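Local coordinates for 2-c-methyl-d-erythritol 4-phosphate cytidylyltransferase (Streptococcus pneumoniae, PDB 2VSH), which transfers the cytidylyl group of CTP to D-ribitol 5-phosphate, supplying the activated ribitol used for teichoic acid precursors, at residues 37-42 against 68-73; 91-96 against 107-112; 216-221 against 226-231. All blocks are in the same frame, centred on the assembly; numbering follows the deposited sequence. Where two conformers were deposited one is given.

Contact 1 of 3, residues 37-42 against 68-73; sequences TIEKFV and KYLPLY
Val-42 lies over one face of the Tyr-73 ring, its isopropyl group spread across the CD1-CE1 side and not over the middle alone. Its CG2 stands 3.9 Å from the centroid of the Tyr-73 ring and 14° off the ring normal, a CH-pi contact, while its CB comes within 3.7 Å of Tyr-73 CD1. CG1 reaches back toward the root of the ring, so that all three carbons of the branch rest on aromatic surface. The torsion of Val-42 explains this spread: CG1 is anti to the carbonyl carbon (chi1 -54°), and CG2 is left between the backbone N and the carbonyl carbon, with both methyls turned to the tyrosine. One turn back along helix 33-42, the partner changes to Leu-70, whose two methyls are divided between neighbouring residues. CD1 of Leu-70 meets CG2 of Ile-38 at 3.7 Å, and CD2 of Leu-70 lies 3.6 Å from CG of Glu-39, touching the aliphatic part of an acidic side chain. Extended beyond CG, Glu-39 carries its carboxylate past the leucine to the polar margin. There OE1 forms a salt bridge with Arg-31, while a water donates to Glu-39 OE2 at 2.7 Å and to Tyr-69 O at 2.8 Å. The water thereby links the acid to the last turn of helix 59-69, just before Leu-70 leaves helical geometry. Ile-38 also touches Val-52, and Val-42 touches Ile-50, both of strand 50-54, which continues the apolar layer inward. Apolar side chains next to the sheet with a bridged carboxylate at the margin join helix 33-42 to the end of helix 59-69 and the turn after it, in the Rossmann-like GT-A fold shared by the IspD/TarI cytidylyltransferases.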
loop_
_atom_site.group_PDB
_atom_site.type_symbol
_atom_site.label_atom_id
_atom_site.label_comp_id
_atom_site.label_asym_id
_atom_site.label_seq_id
_atom_site.Cartn_x
_atom_site.Cartn_y
_atom_site.Cartn_z
ATOM N N THR A 37 -20.731 8.231 0.695
ATOM C CA THR A 37 -19.828 8.830 1.676
ATOM C C THR A 37 -20.553 9.896 2.514
ATOM O O THR A 37 -20.445 9.916 3.748
ATOM C CB THR A 37 -18.585 9.460 0.970
ATOM O OG1 THR A 37 -17.890 8.449 0.225
ATOM C CG2 THR A 37 -17.628 10.062 1.996
ATOM N N ILE A 38 -21.285 10.782 1.848
ATOM C CA ILE A 38 -22.069 11.815 2.549
ATOM C C ILE A 38 -23.103 11.166 3.493
ATOM O O ILE A 38 -23.260 11.604 4.639
ATOM C CB ILE A 38 -22.764 12.776 1.574
ATOM C CG1 ILE A 38 -21.742 13.634 0.824
ATOM C CG2 ILE A 38 -23.746 13.691 2.325
ATOM C CD1 ILE A 38 -22.341 14.433 -0.361
ATOM N N GLU A 39 -23.765 10.114 3.003
ATOM C CA GLU A 39 -24.717 9.301 3.786
ATOM C C GLU A 39 -24.192 8.859 5.145
ATOM O O GLU A 39 -24.919 8.903 6.121
ATOM C CB GLU A 39 -25.133 8.042 3.018
ATOM C CG GLU A 39 -26.352 8.233 2.130
ATOM C CD GLU A 39 -26.633 7.018 1.260
ATOM O OE1 GLU A 39 -26.005 5.955 1.486
ATOM O OE2 GLU A 39 -27.482 7.124 0.345
ATOM N N LYS A 40 -22.934 8.422 5.191
ATOM C CA LYS A 40 -22.317 7.967 6.431
ATOM C C LYS A 40 -22.209 9.073 7.473
ATOM O O LYS A 40 -22.109 8.772 8.663
ATOM C CB LYS A 40 -20.921 7.374 6.179
ATOM C CG LYS A 40 -20.847 6.161 5.255
ATOM C CD LYS A 40 -21.629 4.978 5.793
ATOM C CE LYS A 40 -21.288 3.732 5.020
ATOM N NZ LYS A 40 -21.797 3.799 3.614
ATOM N N PHE A 41 -22.223 10.339 7.031
ATOM C CA PHE A 41 -22.111 11.504 7.938
ATOM C C PHE A 41 -23.448 12.132 8.371
ATOM O O PHE A 41 -23.520 12.764 9.431
ATOM C CB PHE A 41 -21.230 12.602 7.328
ATOM C CG PHE A 41 -19.750 12.323 7.413
ATOM C CD1 PHE A 41 -19.005 12.790 8.493
ATOM C CD2 PHE A 41 -19.101 11.591 6.412
ATOM C CE1 PHE A 41 -17.633 12.551 8.576
ATOM C CE2 PHE A 41 -17.716 11.338 6.483
ATOM C CZ PHE A 41 -16.983 11.818 7.569
ATOM N N VAL A 42 -24.486 11.967 7.552
ATOM C CA VAL A 42 -25.827 12.520 7.842
ATOM C C VAL A 42 -26.499 11.967 9.098
ATOM O O VAL A 42 -27.312 12.664 9.709
ATOM C CB VAL A 42 -26.845 12.412 6.642
ATOM C CG1 VAL A 42 -26.283 13.030 5.367
ATOM C CG2 VAL A 42 -27.332 10.968 6.413
ATOM N N LYS A 68 -31.222 14.819 -5.837
ATOM C CA LYS A 68 -31.733 13.551 -6.346
ATOM C C LYS A 68 -31.653 12.427 -5.314
ATOM O O LYS A 68 -32.604 11.659 -5.156
ATOM C CB LYS A 68 -30.956 13.121 -7.593
ATOM C CG LYS A 68 -31.555 11.896 -8.299
ATOM C CD LYS A 68 -30.721 11.452 -9.489
ATOM C CE LYS A 68 -31.533 10.612 -10.464
ATOM N NZ LYS A 68 -32.173 9.429 -9.825
ATOM N N TYR A 69 -30.509 12.319 -4.637
ATOM C CA TYR A 69 -30.245 11.164 -3.781
ATOM C C TYR A 69 -30.470 11.415 -2.295
ATOM O O TYR A 69 -30.728 10.476 -1.550
ATOM C CB TYR A 69 -28.832 10.583 -4.038
ATOM C CG TYR A 69 -28.730 9.894 -5.374
ATOM C CD1 TYR A 69 -28.173 10.541 -6.480
ATOM C CD2 TYR A 69 -29.248 8.606 -5.550
ATOM C CE1 TYR A 69 -28.108 9.896 -7.725
ATOM C CE2 TYR A 69 -29.194 7.966 -6.773
ATOM C CZ TYR A 69 -28.609 8.605 -7.853
ATOM O OH TYR A 69 -28.583 7.958 -9.064
ATOM N N LEU A 70 -30.384 12.674 -1.874
ATOM C CA LEU A 70 -30.460 13.025 -0.453
ATOM C C LEU A 70 -31.331 14.264 -0.187
ATOM O O LEU A 70 -30.924 15.143 0.570
ATOM C CB LEU A 70 -29.046 13.254 0.084
ATOM C CG LEU A 70 -28.056 12.087 0.082
ATOM C CD1 LEU A 70 -26.671 12.623 0.331
ATOM C CD2 LEU A 70 -28.411 11.036 1.126
ATOM N N PRO A 71 -32.532 14.337 -0.806
ATOM C CA PRO A 71 -33.357 15.551 -0.720
ATOM C C PRO A 71 -33.756 15.917 0.711
ATOM O O PRO A 71 -33.921 17.089 1.026
ATOM C CB PRO A 71 -34.603 15.199 -1.555
ATOM C CG PRO A 71 -34.657 13.739 -1.573
ATOM C CD PRO A 71 -33.206 13.301 -1.608
ATOM N N LEU A 72 -33.855 14.910 1.568
ATOM C CA LEU A 72 -34.215 15.084 2.974
ATOM C C LEU A 72 -33.083 15.751 3.759
ATOM O O LEU A 72 -33.310 16.303 4.827
ATOM C CB LEU A 72 -34.519 13.705 3.560
ATOM C CG LEU A 72 -35.591 13.368 4.583
ATOM C CD1 LEU A 72 -36.917 14.090 4.328
ATOM C CD2 LEU A 72 -35.755 11.849 4.529
ATOM N N TYR A 73 -31.864 15.711 3.222
ATOM C CA TYR A 73 -30.701 16.281 3.915
ATOM C C TYR A 73 -30.102 17.510 3.214
ATOM O O TYR A 73 -29.015 17.962 3.564
ATOM C CB TYR A 73 -29.636 15.204 4.149
ATOM C CG TYR A 73 -30.168 13.960 4.829
ATOM C CD1 TYR A 73 -30.241 13.873 6.223
ATOM C CD2 TYR A 73 -30.600 12.871 4.078
ATOM C CE1 TYR A 73 -30.744 12.726 6.849
ATOM C CE2 TYR A 73 -31.091 11.724 4.685
ATOM C CZ TYR A 73 -31.161 11.657 6.070
ATOM O OH TYR A 73 -31.645 10.514 6.658
HETATM O O HOH W 1 -29.325 8.002 -1.467
#

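Contact 2 of 3, residues 91-96 against 107-112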
loop_
_atom_site.group_PDB
_atom_site.type_symbol
_atom_site.label_atom_id
_atom_site.label_comp_id
_atom_site.label_asym_id
_atom_site.label_seq_id
_atom_site.Cartn_x
_atom_site.Cartn_y
_atom_site.Cartn_z
ATOM N N LYS A 91 -8.970 24.452 3.280
ATOM C CA LYS A 91 -9.104 25.887 3.535
ATOM C C LYS A 91 -10.438 26.406 2.982
ATOM O O LYS A 91 -11.158 27.122 3.665
ATOM C CB LYS A 91 -7.918 26.657 2.951
ATOM C CG LYS A 91 -8.125 28.190 2.877
ATOM C CD LYS A 91 -7.103 28.860 1.990
ATOM C CE LYS A 91 -7.420 28.684 0.478
ATOM N NZ LYS A 91 -8.427 29.642 -0.098
ATOM N N ASN A 92 -10.769 26.014 1.752
ATOM C CA ASN A 92 -12.011 26.441 1.111
ATOM C C ASN A 92 -13.233 25.985 1.894
ATOM O O ASN A 92 -14.185 26.757 2.077
ATOM C CB ASN A 92 -12.076 25.910 -0.316
ATOM C CG ASN A 92 -11.268 26.728 -1.271
ATOM O OD1 ASN A 92 -10.528 27.617 -0.873
ATOM N ND2 ASN A 92 -11.407 26.441 -2.545
ATOM N N ILE A 93 -13.181 24.743 2.369
ATOM C CA ILE A 93 -14.212 24.163 3.241
ATOM C C ILE A 93 -14.369 24.979 4.531
ATOM O O ILE A 93 -15.496 25.324 4.924
ATOM C CB ILE A 93 -13.933 22.642 3.507
ATOM C CG1 ILE A 93 -14.293 21.834 2.252
ATOM C CG2 ILE A 93 -14.730 22.109 4.717
ATOM C CD1 ILE A 93 -13.732 20.397 2.205
ATOM N N ILE A 94 -13.237 25.312 5.158
ATOM C CA ILE A 94 -13.253 26.053 6.414
ATOM C C ILE A 94 -13.850 27.448 6.183
ATOM O O ILE A 94 -14.621 27.944 7.014
ATOM C CB ILE A 94 -11.849 26.106 7.049
ATOM C CG1 ILE A 94 -11.443 24.707 7.544
ATOM C CG2 ILE A 94 -11.791 27.134 8.184
ATOM C CD1 ILE A 94 -9.984 24.579 7.949
ATOM N N GLU A 95 -13.519 28.056 5.044
ATOM C CA GLU A 95 -14.078 29.360 4.672
ATOM C C GLU A 95 -15.602 29.306 4.530
ATOM O O GLU A 95 -16.302 30.204 5.008
ATOM C CB GLU A 95 -13.406 29.916 3.406
ATOM C CG GLU A 95 -11.980 30.402 3.665
ATOM C CD GLU A 95 -11.252 30.866 2.415
ATOM O OE1 GLU A 95 -10.329 31.671 2.565
ATOM O OE2 GLU A 95 -11.594 30.432 1.286
ATOM N N ALA A 96 -16.105 28.260 3.876
ATOM C CA ALA A 96 -17.550 28.035 3.717
ATOM C C ALA A 96 -18.238 27.838 5.075
ATOM O O ALA A 96 -19.320 28.369 5.322
ATOM C CB ALA A 96 -17.802 26.835 2.814
ATOM N N ASP A 107 -14.274 25.188 17.304
ATOM C CA ASP A 107 -14.995 24.518 16.212
ATOM C C ASP A 107 -14.086 23.547 15.456
ATOM O O ASP A 107 -12.957 23.886 15.131
ATOM C CB ASP A 107 -15.600 25.528 15.232
ATOM C CG ASP A 107 -16.686 26.377 15.858
ATOM O OD1 ASP A 107 -17.338 25.922 16.823
ATOM O OD2 ASP A 107 -16.874 27.524 15.405
ATOM N N ILE A 108 -14.595 22.345 15.189
ATOM C CA ILE A 108 -13.804 21.245 14.640
ATOM C C ILE A 108 -14.310 20.833 13.242
ATOM O O ILE A 108 -15.503 20.941 12.959
ATOM C CB ILE A 108 -13.850 20.045 15.627
ATOM C CG1 ILE A 108 -12.884 20.267 16.792
ATOM C CG2 ILE A 108 -13.524 18.723 14.931
ATOM C CD1 ILE A 108 -13.267 19.470 18.037
ATOM N N VAL A 109 -13.404 20.404 12.360
ATOM C CA VAL A 109 -13.794 19.810 11.090
ATOM C C VAL A 109 -13.263 18.383 11.010
ATOM O O VAL A 109 -12.083 18.136 11.276
ATOM C CB VAL A 109 -13.376 20.658 9.831
ATOM C CG1 VAL A 109 -11.845 20.780 9.682
ATOM C CG2 VAL A 109 -13.987 20.083 8.547
ATOM N N VAL A 110 -14.154 17.454 10.690
ATOM C CA VAL A 110 -13.778 16.072 10.389
ATOM C C VAL A 110 -13.614 15.962 8.872
ATOM O O VAL A 110 -14.606 15.853 8.146
ATOM C CB VAL A 110 -14.840 15.048 10.924
ATOM C CG1 VAL A 110 -14.424 13.595 10.615
ATOM C CG2 VAL A 110 -15.051 15.194 12.435
ATOM N N THR A 111 -12.363 16.017 8.390
ATOM C CA THR A 111 -12.071 15.938 6.962
ATOM C C THR A 111 -11.947 14.491 6.490
ATOM O O THR A 111 -11.417 13.641 7.205
ATOM C CB THR A 111 -10.790 16.741 6.536
ATOM O OG1 THR A 111 -9.609 16.085 7.021
ATOM C CG2 THR A 111 -10.844 18.191 7.040
ATOM N N HIS A 112 -12.454 14.212 5.282
ATOM C CA HIS A 112 -12.539 12.836 4.803
ATOM C C HIS A 112 -12.623 12.804 3.277
ATOM O O HIS A 112 -13.314 13.633 2.675
ATOM C CB HIS A 112 -13.767 12.134 5.431
ATOM C CG HIS A 112 -13.857 10.672 5.116
ATOM N ND1 HIS A 112 -12.957 9.749 5.606
ATOM C CD2 HIS A 112 -14.731 9.976 4.346
ATOM C CE1 HIS A 112 -13.285 8.544 5.167
ATOM N NE2 HIS A 112 -14.347 8.656 4.387
#
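Val-109 meets two consecutive residues of helix 86-100 at once, giving one methyl to each. Its CG2 faces CG2 of Ile-93 at 4.4 Å, and its CG1 faces CG1 of Ile-94 at 4.5 Å, so the two isoleucines present different branches to the valine: a methyl in one case, the longer arm in the other. These are loose van der Waals approaches, and the 88 Å² buried between the segments is correspondingly modest. The nearest CA atoms, those of Ile-94 and Val-109, are 7.8 Å apart, which leaves room for side chains to meet between helix and strand. Ile-94 is modelled in two conformers; in the one described, the bond to CB does not aim at the strand, yet the arm comes nearer to the valine. This is the helix-on-sheet layering of a Rossmann-like alpha/beta fold: helix 86-100 is followed by strand 108-113, which lies within the mixed sheet between parallel strand 3-9 and antiparallel strand 165-175. Backbone hydrogen bonds hold the strand on both flanks, Ile-108 and Val-110 pairing with Tyr-4 and Val-109 with Phe-174. Helix 176-184 adds Cys-176, which touches both Ile-94 and Val-109, together with Phe-179 and Met-180 against Ile-94. On the outer side of helix 86-100, Lys-91 NZ donates a hydrogen bond to Asn-92 OD1 at 3.0 Å, nearly in line with that C=O bond at 173°, and forms a longer salt bridge with Glu-95 OE2 at 3.5 Å. Asn-92 turns its ND2 to Lys-81 O, joining the helix to strand 77-81. Toward the nucleotide site, the side chain of Ile-93 is about 4 Å from that of Leu-8 and about 5 Å from that of Ser-89, both expected to line the CTP site.

Contact 3 of 3, residues 216-221 against 226-231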
loop_
_atom_site.group_PDB
_atom_site.type_symbol
_atom_site.label_atom_id
_atom_site.label_comp_id
_atom_site.label_asym_id
_atom_site.label_seq_id
_atom_site.Cartn_x
_atom_site.Cartn_y
_atom_site.Cartn_z
ATOM N N SER A 216 -11.048 -2.217 5.537
ATOM C CA SER A 216 -12.176 -2.012 4.631
ATOM C C SER A 216 -12.403 -0.526 4.287
ATOM O O SER A 216 -13.133 -0.231 3.351
ATOM C CB SER A 216 -13.454 -2.591 5.260
ATOM O OG SER A 216 -13.762 -1.865 6.445
ATOM N N ASN A 217 -11.786 0.397 5.028
ATOM C CA ASN A 217 -11.873 1.846 4.697
ATOM C C ASN A 217 -11.098 2.173 3.396
ATOM O O ASN A 217 -10.268 3.091 3.346
ATOM C CB ASN A 217 -11.420 2.699 5.886
ATOM C CG ASN A 217 -11.669 4.208 5.702
ATOM O OD1 ASN A 217 -12.532 4.643 4.941
ATOM N ND2 ASN A 217 -10.923 5.004 6.457
ATOM N N LEU A 218 -11.421 1.407 2.347
ATOM C CA LEU A 218 -10.816 1.509 1.019
ATOM C C LEU A 218 -10.943 2.907 0.407
ATOM O O LEU A 218 -11.988 3.538 0.507
ATOM C CB LEU A 218 -11.467 0.463 0.079
ATOM C CG LEU A 218 -11.100 0.386 -1.413
ATOM C CD1 LEU A 218 -9.694 -0.172 -1.650
ATOM C CD2 LEU A 218 -12.103 -0.457 -2.189
ATOM N N LYS A 219 -9.862 3.369 -0.217
ATOM C CA LYS A 219 -9.873 4.556 -1.046
ATOM C C LYS A 219 -10.065 4.113 -2.501
ATOM O O LYS A 219 -9.260 3.350 -3.029
ATOM C CB LYS A 219 -8.569 5.337 -0.886
ATOM C CG LYS A 219 -8.600 6.695 -1.548
ATOM C CD LYS A 219 -7.304 7.468 -1.362
ATOM C CE LYS A 219 -7.558 8.938 -1.635
ATOM N NZ LYS A 219 -6.290 9.684 -1.731
ATOM N N ILE A 220 -11.147 4.559 -3.134
ATOM C CA ILE A 220 -11.448 4.096 -4.493
ATOM C C ILE A 220 -10.748 5.024 -5.480
ATOM O O ILE A 220 -11.260 6.085 -5.811
ATOM C CB ILE A 220 -12.976 3.987 -4.767
ATOM C CG1 ILE A 220 -13.632 3.072 -3.730
ATOM C CG2 ILE A 220 -13.232 3.472 -6.191
ATOM C CD1 ILE A 220 -15.152 3.178 -3.651
ATOM N N THR A 221 -9.553 4.611 -5.904
ATOM C CA THR A 221 -8.690 5.406 -6.777
ATOM C C THR A 221 -8.619 4.801 -8.178
ATOM O O THR A 221 -8.800 5.500 -9.169
ATOM C CB THR A 221 -7.248 5.492 -6.171
ATOM O OG1 THR A 221 -7.286 6.312 -4.999
ATOM C CG2 THR A 221 -6.263 6.086 -7.157
ATOM N N LEU A 226 -12.251 0.025 -7.563
ATOM C CA LEU A 226 -13.670 0.021 -7.901
ATOM C C LEU A 226 -14.251 -1.401 -7.851
ATOM O O LEU A 226 -15.351 -1.603 -7.324
ATOM C CB LEU A 226 -13.875 0.604 -9.305
ATOM C CG LEU A 226 -15.084 1.484 -9.666
ATOM C CD1 LEU A 226 -15.484 1.218 -11.105
ATOM C CD2 LEU A 226 -16.291 1.318 -8.727
ATOM N N LYS A 227 -13.516 -2.364 -8.413
ATOM C CA LYS A 227 -13.901 -3.785 -8.394
ATOM C C LYS A 227 -14.004 -4.310 -6.965
ATOM O O LYS A 227 -14.957 -4.999 -6.618
ATOM C CB LYS A 227 -12.871 -4.643 -9.124
ATOM C CG LYS A 227 -12.608 -4.313 -10.568
ATOM C CD LYS A 227 -11.607 -5.347 -11.112
ATOM C CE LYS A 227 -11.222 -5.053 -12.553
ATOM N NZ LYS A 227 -10.217 -6.049 -13.035
ATOM N N ILE A 228 -13.006 -3.982 -6.150
ATOM C CA ILE A 228 -13.011 -4.341 -4.738
ATOM C C ILE A 228 -14.268 -3.746 -4.071
ATOM O O ILE A 228 -15.059 -4.483 -3.485
ATOM C CB ILE A 228 -11.698 -3.917 -4.031
ATOM C CG1 ILE A 228 -10.506 -4.661 -4.648
ATOM C CG2 ILE A 228 -11.765 -4.220 -2.527
ATOM C CD1 ILE A 228 -9.148 -4.026 -4.335
ATOM N N ALA A 229 -14.484 -2.438 -4.226
ATOM C CA ALA A 229 -15.681 -1.777 -3.691
ATOM C C ALA A 229 -16.993 -2.478 -4.060
ATOM O O ALA A 229 -17.847 -2.717 -3.192
ATOM C CB ALA A 229 -15.718 -0.307 -4.118
ATOM N N LYS A 230 -17.143 -2.826 -5.345
ATOM C CA LYS A 230 -18.323 -3.545 -5.818
ATOM C C LYS A 230 -18.506 -4.909 -5.135
ATOM O O LYS A 230 -19.625 -5.289 -4.803
ATOM C CB LYS A 230 -18.250 -3.780 -7.330
ATOM C CG LYS A 230 -18.352 -2.549 -8.201
ATOM C CD LYS A 230 -18.449 -3.003 -9.671
ATOM C CE LYS A 230 -18.247 -1.859 -10.643
ATOM N NZ LYS A 230 -18.269 -2.351 -12.050
ATOM N N SER A 231 -17.404 -5.648 -4.973
ATOM C CA SER A 231 -17.421 -6.953 -4.314
ATOM C C SER A 231 -17.846 -6.798 -2.861
ATOM O O SER A 231 -18.516 -7.672 -2.330
ATOM C CB SER A 231 -16.046 -7.633 -4.381
ATOM O OG SER A 231 -15.109 -7.008 -3.501
#
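Ile-220 and Leu-218 project as two bumps from an irregular loop against the flank of helix 223-232, the helix that closes the chain after the last strand of the GT-A-type alpha/beta domain. The arm of Ile-220 ends on the small knob of Ala-229, its CD1 lying 3.6 Å from Ala-229 CB. The other branch of the same isoleucine leans toward the start of the segment, where CG2 comes within 3.8 Å of Leu-226 N and so rests largely on backbone. Because alanine extends no farther than CB, the isoleucine can come close to the helix surface here. Leu-218 fills the next hollow, between Ile-228 and Ala-229. With CG anti to the backbone N (chi1 176°), its CD2 reaches 3.8 Å from Ile-228 CG2 and 3.7 Å from Ala-229 N, entering the groove between the two side chains with a single methyl. The leucine and Ile-228 side chains meet at about a right angle. Pro-117 packs on Ile-220, and Phe-118 and Leu-28 of strand 27-28 pack on Ala-229. At the dimer interface Ile-228 packs on Ile-228 of the second subunit, and Lys-227 NZ hydrogen-bonds to Ser-231 OG of the second subunit. One turn farther along, Ser-231 bends back with its OG donating to Ile-228 O, in the carbonyl plane on a lone pair at a C=O...O angle of 128°; the modelled separation of Ser-231 OG and Ile-228 O, 2.5 Å, is unusually short and is no measure of the bond's strength.

Contact 1 and contact 2 are directly joined although their centres lie 18 Å apart: Thr-37 CG2 touches His-112 CD2 at 3.7 Å, and Phe-41 CE1 meets Val-110 CG1 at 3.9 Å. Helix 33-42 therefore packs against the same strand, 108-113, that also meets helix 86-100. His-112 then reaches contact 3, its CE1 lying 4.0 Å from Asn-217 OD1, whereas contacts 1 and 3 approach no closer than about 7 Å between nearest atoms. Contacts 1 and 3 lie near Ser-114, a probable CTP-site residue, whose side chain is about 7 Å from that of Ile-38 and about 9 Å from that of Ile-220; contact 2 comes nearer to the site, through Ile-93 and Leu-8.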